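Local coordinates for alginate lyase, family PL7 (Zobellia galactanivorans, PDB 3ZPY), which probably cleaves alginate by beta-elimination as a polysaccharide lyase of family PL7, the chain here being the catalytic domain of a longer protein, at residues A12-P24 with A28-I40. Sequence-based numbering, arbitrary orientation.
Sequences ANTWKINSFIGSP and ATYYDDITDASGI. With NA (sodium ion), chain C.
Ser-19 and Ile-21 pair antiparallel with Tyr-31 and Thr-29 through four backbone hydrogen bonds, the strand axes 4.6 Å apart, and a fifth, Ile-34 N to Ile-17 O (2.9 Å), ties the start of the 3-10 turn 34-36 to strand 15-21. Between these pairs Phe-20 faces Tyr-30 at the non-hydrogen-bonded position. With CG turned back beside its backbone N (chi1 -80°), the Phe-20 ring leans across the strand: its CE2 lies 3.5 Å from Tyr-30 CB, Tyr-30 CD1 covers one face near the rim, and the two ring planes meet at 49°. Phe-20 CD2 also touches Ala-28 CB (3.9 Å), and Leu-66 packs on the same side chain. Cutting Phe-20 back to an alanine would remove the ring, and is likely to leave Tyr-30 CB and Ala-28 CB without their apolar cover and open a gap toward Leu-66. On the opposite face, Ile-21 CG1 meets the edge of the Tyr-31 ring at CE1 (3.7 Å), while Ile-21 CG2 touches Ile-34 CD1 and Ala-37 CB; the same Ala-37 methyl sits over the centre of the Tyr-31 ring. Asp-33 OD1 receives both Thr-35 N (2.9 Å) and Thr-35 OG1 (2.7 Å) from one face of its carboxylate, and a water links it to Ile-17 N. This Asx turn opens the 3-10 turn and the type II turn after it (Ala-37 to Ile-40), where Thr-35, Ala-37 and Ile-40 carbonyls bind sodium, beside a beta hairpin that forms an edge of the larger antiparallel sheet in the PL7 beta-jelly-roll.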
loop_
_atom_site.group_PDB
_atom_site.type_symbol
_atom_site.label_atom_id
_atom_site.label_comp_id
_atom_site.label_asym_id
_atom_site.label_seq_id
_atom_site.Cartn_x
_atom_site.Cartn_y
_atom_site.Cartn_z
ATOM N N ALA A 12 2.576 -11.150 13.599
ATOM C CA ALA A 12 1.457 -11.726 12.837
ATOM C C ALA A 12 0.109 -11.223 13.427
ATOM O O ALA A 12 -0.910 -11.044 12.728
ATOM C CB ALA A 12 1.544 -13.247 12.858
ATOM N N ASN A 13 0.112 -10.958 14.706
ATOM C CA ASN A 13 -1.047 -10.508 15.347
ATOM C C ASN A 13 -1.454 -9.021 15.025
ATOM O O ASN A 13 -2.624 -8.624 15.175
ATOM C CB ASN A 13 -1.074 -10.926 16.786
ATOM C CG ASN A 13 -1.741 -12.304 16.977
ATOM O OD1 ASN A 13 -2.456 -12.501 17.948
ATOM N ND2 ASN A 13 -1.581 -13.241 15.976
ATOM N N THR A 14 -0.490 -8.219 14.486
ATOM C CA THR A 14 -0.760 -6.823 14.102
ATOM C C THR A 14 -0.789 -6.545 12.554
ATOM O O THR A 14 -1.404 -5.568 12.135
ATOM C CB THR A 14 0.192 -5.803 14.825
ATOM O OG1 THR A 14 1.541 -6.162 14.528
ATOM C CG2 THR A 14 -0.042 -5.835 16.326
ATOM N N TRP A 15 -0.056 -7.345 11.790
ATOM C CA TRP A 15 -0.029 -7.180 10.318
ATOM C C TRP A 15 0.191 -8.534 9.654
ATOM O O TRP A 15 1.004 -9.323 10.106
ATOM C CB TRP A 15 1.111 -6.292 9.862
ATOM C CG TRP A 15 1.066 -4.883 10.405
ATOM C CD1 TRP A 15 1.664 -4.412 11.582
ATOM C CD2 TRP A 15 0.388 -3.730 9.803
ATOM N NE1 TRP A 15 1.357 -3.100 11.762
ATOM C CE2 TRP A 15 0.582 -2.637 10.714
ATOM C CE3 TRP A 15 -0.415 -3.536 8.639
ATOM C CZ2 TRP A 15 0.071 -1.376 10.449
ATOM C CZ3 TRP A 15 -0.921 -2.291 8.386
ATOM C CH2 TRP A 15 -0.680 -1.215 9.267
ATOM N N LYS A 16 -0.579 -8.805 8.590
ATOM C CA LYS A 16 -0.332 -9.917 7.740
ATOM C C LYS A 16 0.521 -9.429 6.547
ATOM O O LYS A 16 0.284 -8.355 5.981
ATOM C CB LYS A 16 -1.687 -10.450 7.233
ATOM C CG LYS A 16 -1.629 -11.471 6.115
ATOM C CD LYS A 16 -3.042 -12.135 5.902
ATOM C CE LYS A 16 -3.708 -12.826 7.147
ATOM N NZ LYS A 16 -5.033 -13.632 7.091
ATOM N N ILE A 17 1.467 -10.283 6.150
ATOM C CA ILE A 17 2.412 -9.942 5.066
ATOM C C ILE A 17 1.973 -10.608 3.765
ATOM O O ILE A 17 1.987 -11.836 3.669
ATOM C CB ILE A 17 3.836 -10.385 5.429
ATOM C CG1 ILE A 17 4.294 -9.681 6.672
ATOM C CG2 ILE A 17 4.793 -9.987 4.301
ATOM C CD1 ILE A 17 5.566 -10.354 7.231
ATOM N N ASN A 18 1.579 -9.722 2.795
ATOM C CA ASN A 18 1.273 -10.158 1.402
ATOM C C ASN A 18 2.582 -10.146 0.581
ATOM O O ASN A 18 3.250 -9.128 0.522
ATOM C CB ASN A 18 0.289 -9.217 0.678
ATOM C CG ASN A 18 -0.979 -8.876 1.429
ATOM O OD1 ASN A 18 -1.582 -9.678 2.159
ATOM N ND2 ASN A 18 -1.428 -7.702 1.185
ATOM N N SER A 19 3.051 -11.299 0.062
ATOM C CA SER A 19 4.285 -11.340 -0.683
ATOM C C SER A 19 4.271 -12.443 -1.664
ATOM O O SER A 19 3.204 -13.113 -1.903
ATOM C CB SER A 19 5.491 -11.386 0.283
ATOM O OG SER A 19 6.689 -11.086 -0.383
ATOM N N PHE A 20 5.406 -12.637 -2.330
ATOM C CA PHE A 20 5.528 -13.650 -3.369
ATOM C C PHE A 20 6.646 -14.624 -3.005
ATOM O O PHE A 20 7.549 -14.253 -2.225
ATOM C CB PHE A 20 5.943 -12.995 -4.720
ATOM C CG PHE A 20 4.795 -12.368 -5.458
ATOM C CD1 PHE A 20 4.351 -11.096 -5.116
ATOM C CD2 PHE A 20 4.147 -13.079 -6.519
ATOM C CE1 PHE A 20 3.225 -10.550 -5.729
ATOM C CE2 PHE A 20 3.029 -12.499 -7.122
ATOM C CZ PHE A 20 2.614 -11.223 -6.776
ATOM N N ILE A 21 6.593 -15.812 -3.589
ATOM C CA ILE A 21 7.735 -16.683 -3.583
ATOM C C ILE A 21 8.222 -16.914 -5.006
ATOM O O ILE A 21 7.452 -16.731 -5.960
ATOM C CB ILE A 21 7.468 -18.009 -2.831
ATOM C CG1 ILE A 21 6.525 -18.941 -3.587
ATOM C CG2 ILE A 21 7.078 -17.768 -1.377
ATOM C CD1 ILE A 21 6.552 -20.363 -3.018
ATOM N N GLY A 22 9.477 -17.337 -5.131
ATOM C CA GLY A 22 10.073 -17.638 -6.432
ATOM C C GLY A 22 10.792 -16.419 -6.947
ATOM O O GLY A 22 10.612 -15.304 -6.421
ATOM N N SER A 23 11.633 -16.620 -7.951
ATOM C CA SER A 23 12.324 -15.502 -8.599
ATOM C C SER A 23 11.312 -14.540 -9.243
ATOM O O SER A 23 10.285 -14.985 -9.715
ATOM C CB SER A 23 13.293 -15.957 -9.648
ATOM O OG SER A 23 14.217 -16.787 -9.047
ATOM N N PRO A 24 11.614 -13.235 -9.258
ATOM C CA PRO A 24 10.655 -12.332 -9.905
ATOM C C PRO A 24 10.403 -12.701 -11.389
ATOM O O PRO A 24 11.327 -12.914 -12.174
ATOM C CB PRO A 24 11.266 -10.958 -9.759
ATOM C CG PRO A 24 12.106 -11.092 -8.529
ATOM C CD PRO A 24 12.672 -12.488 -8.545
ATOM N N ALA A 28 6.133 -16.270 -10.634
ATOM C CA ALA A 28 6.179 -16.154 -9.166
ATOM C C ALA A 28 4.782 -16.336 -8.566
ATOM O O ALA A 28 3.745 -16.074 -9.199
ATOM C CB ALA A 28 6.800 -14.810 -8.764
ATOM N N THR A 29 4.744 -16.812 -7.338
ATOM C CA THR A 29 3.493 -17.262 -6.723
ATOM C C THR A 29 3.147 -16.289 -5.601
ATOM O O THR A 29 3.920 -16.078 -4.665
ATOM C CB THR A 29 3.643 -18.688 -6.166
ATOM O OG1 THR A 29 4.034 -19.584 -7.220
ATOM C CG2 THR A 29 2.283 -19.209 -5.633
ATOM N N TYR A 30 1.962 -15.686 -5.683
ATOM C CA TYR A 30 1.475 -14.795 -4.651
ATOM C C TYR A 30 0.916 -15.563 -3.443
ATOM O O TYR A 30 0.191 -16.573 -3.593
ATOM C CB TYR A 30 0.366 -13.927 -5.266
ATOM C CG TYR A 30 -0.196 -12.891 -4.310
ATOM C CD1 TYR A 30 0.624 -11.927 -3.734
ATOM C CD2 TYR A 30 -1.514 -12.900 -3.970
ATOM C CE1 TYR A 30 0.143 -11.004 -2.840
ATOM C CE2 TYR A 30 -2.025 -11.979 -3.107
ATOM C CZ TYR A 30 -1.184 -11.023 -2.550
ATOM O OH TYR A 30 -1.719 -10.125 -1.666
ATOM N N TYR A 31 1.176 -15.024 -2.270
ATOM C CA TYR A 31 0.568 -15.466 -1.005
ATOM C C TYR A 31 -0.023 -14.306 -0.288
ATOM O O TYR A 31 0.696 -13.389 0.137
ATOM C CB TYR A 31 1.609 -16.111 -0.054
ATOM C CG TYR A 31 1.972 -17.496 -0.489
ATOM C CD1 TYR A 31 2.911 -17.715 -1.524
ATOM C CD2 TYR A 31 1.370 -18.599 0.121
ATOM C CE1 TYR A 31 3.233 -19.015 -1.938
ATOM C CE2 TYR A 31 1.697 -19.898 -0.274
ATOM C CZ TYR A 31 2.628 -20.106 -1.302
ATOM O OH TYR A 31 2.931 -21.372 -1.718
ATOM N N ASP A 32 -1.318 -14.374 -0.029
ATOM C CA ASP A 32 -1.963 -13.370 0.801
ATOM C C ASP A 32 -1.358 -13.369 2.221
ATOM O O ASP A 32 -1.247 -12.350 2.810
ATOM C CB ASP A 32 -3.469 -13.691 0.792
ATOM C CG ASP A 32 -4.240 -12.868 1.772
ATOM O OD1 ASP A 32 -4.540 -11.720 1.414
ATOM O OD2 ASP A 32 -4.533 -13.381 2.883
ATOM N N ASP A 33 -1.014 -14.552 2.731
ATOM C CA ASP A 33 -0.231 -14.622 3.941
ATOM C C ASP A 33 1.015 -15.441 3.619
ATOM O O ASP A 33 0.950 -16.661 3.486
ATOM C CB ASP A 33 -1.061 -15.280 5.061
ATOM C CG ASP A 33 -0.288 -15.294 6.383
ATOM O OD1 ASP A 33 0.964 -15.186 6.328
ATOM O OD2 ASP A 33 -0.917 -15.507 7.454
ATOM N N ILE A 34 2.142 -14.712 3.519
ATOM C CA ILE A 34 3.385 -15.342 3.110
ATOM C C ILE A 34 3.830 -16.486 4.045
ATOM O O ILE A 34 4.593 -17.368 3.660
ATOM C CB ILE A 34 4.497 -14.277 2.938
ATOM C CG1 ILE A 34 5.664 -14.890 2.139
ATOM C CG2 ILE A 34 4.926 -13.769 4.337
ATOM C CD1 ILE A 34 5.361 -15.213 0.688
ATOM N N THR A 35 3.388 -16.396 5.291
ATOM C CA THR A 35 3.780 -17.440 6.216
ATOM C C THR A 35 3.150 -18.799 5.888
ATOM O O THR A 35 3.534 -19.820 6.453
ATOM C CB THR A 35 3.547 -17.066 7.693
ATOM O OG1 THR A 35 2.156 -16.971 7.979
ATOM C CG2 THR A 35 4.245 -15.830 8.108
ATOM N N ASP A 36 2.137 -18.808 5.014
ATOM C CA ASP A 36 1.607 -20.062 4.464
ATOM C C ASP A 36 2.578 -20.794 3.543
ATOM O O ASP A 36 2.376 -21.982 3.270
ATOM C CB ASP A 36 0.310 -19.803 3.687
ATOM C CG ASP A 36 -0.837 -19.468 4.579
ATOM O OD1 ASP A 36 -0.776 -19.781 5.755
ATOM O OD2 ASP A 36 -1.838 -18.883 4.106
ATOM N N ALA A 37 3.569 -20.067 3.014
ATOM C CA ALA A 37 4.513 -20.698 2.127
ATOM C C ALA A 37 5.489 -21.610 2.841
ATOM O O ALA A 37 5.890 -21.371 3.989
ATOM C CB ALA A 37 5.253 -19.645 1.316
ATOM N N SER A 38 5.921 -22.651 2.155
ATOM C CA SER A 38 6.871 -23.596 2.738
ATOM C C SER A 38 8.135 -22.889 3.181
ATOM O O SER A 38 8.735 -22.164 2.389
ATOM C CB SER A 38 7.248 -24.651 1.705
ATOM O OG SER A 38 6.124 -25.410 1.335
ATOM N N GLY A 39 8.554 -23.114 4.441
ATOM C CA GLY A 39 9.850 -22.595 4.906
ATOM C C GLY A 39 9.861 -21.198 5.468
ATOM O O GLY A 39 10.953 -20.650 5.778
ATOM N N ILE A 40 8.684 -20.568 5.534
ATOM C CA ILE A 40 8.602 -19.150 5.893
ATOM C C ILE A 40 7.980 -19.043 7.274
ATOM O O ILE A 40 6.994 -19.685 7.556
ATOM C CB ILE A 40 7.682 -18.362 4.914
ATOM C CG1 ILE A 40 8.182 -18.412 3.453
ATOM C CG2 ILE A 40 7.543 -16.933 5.400
ATOM C CD1 ILE A 40 9.666 -18.300 3.328
HETATM NA NA NA C . 5.425 -21.806 6.614
HETATM O O HOH W 1 1.805 -12.775 7.473
HETATM O O HOH W 2 6.774 -19.519 -7.535
HETATM O O HOH W 3 3.587 -23.192 8.458
#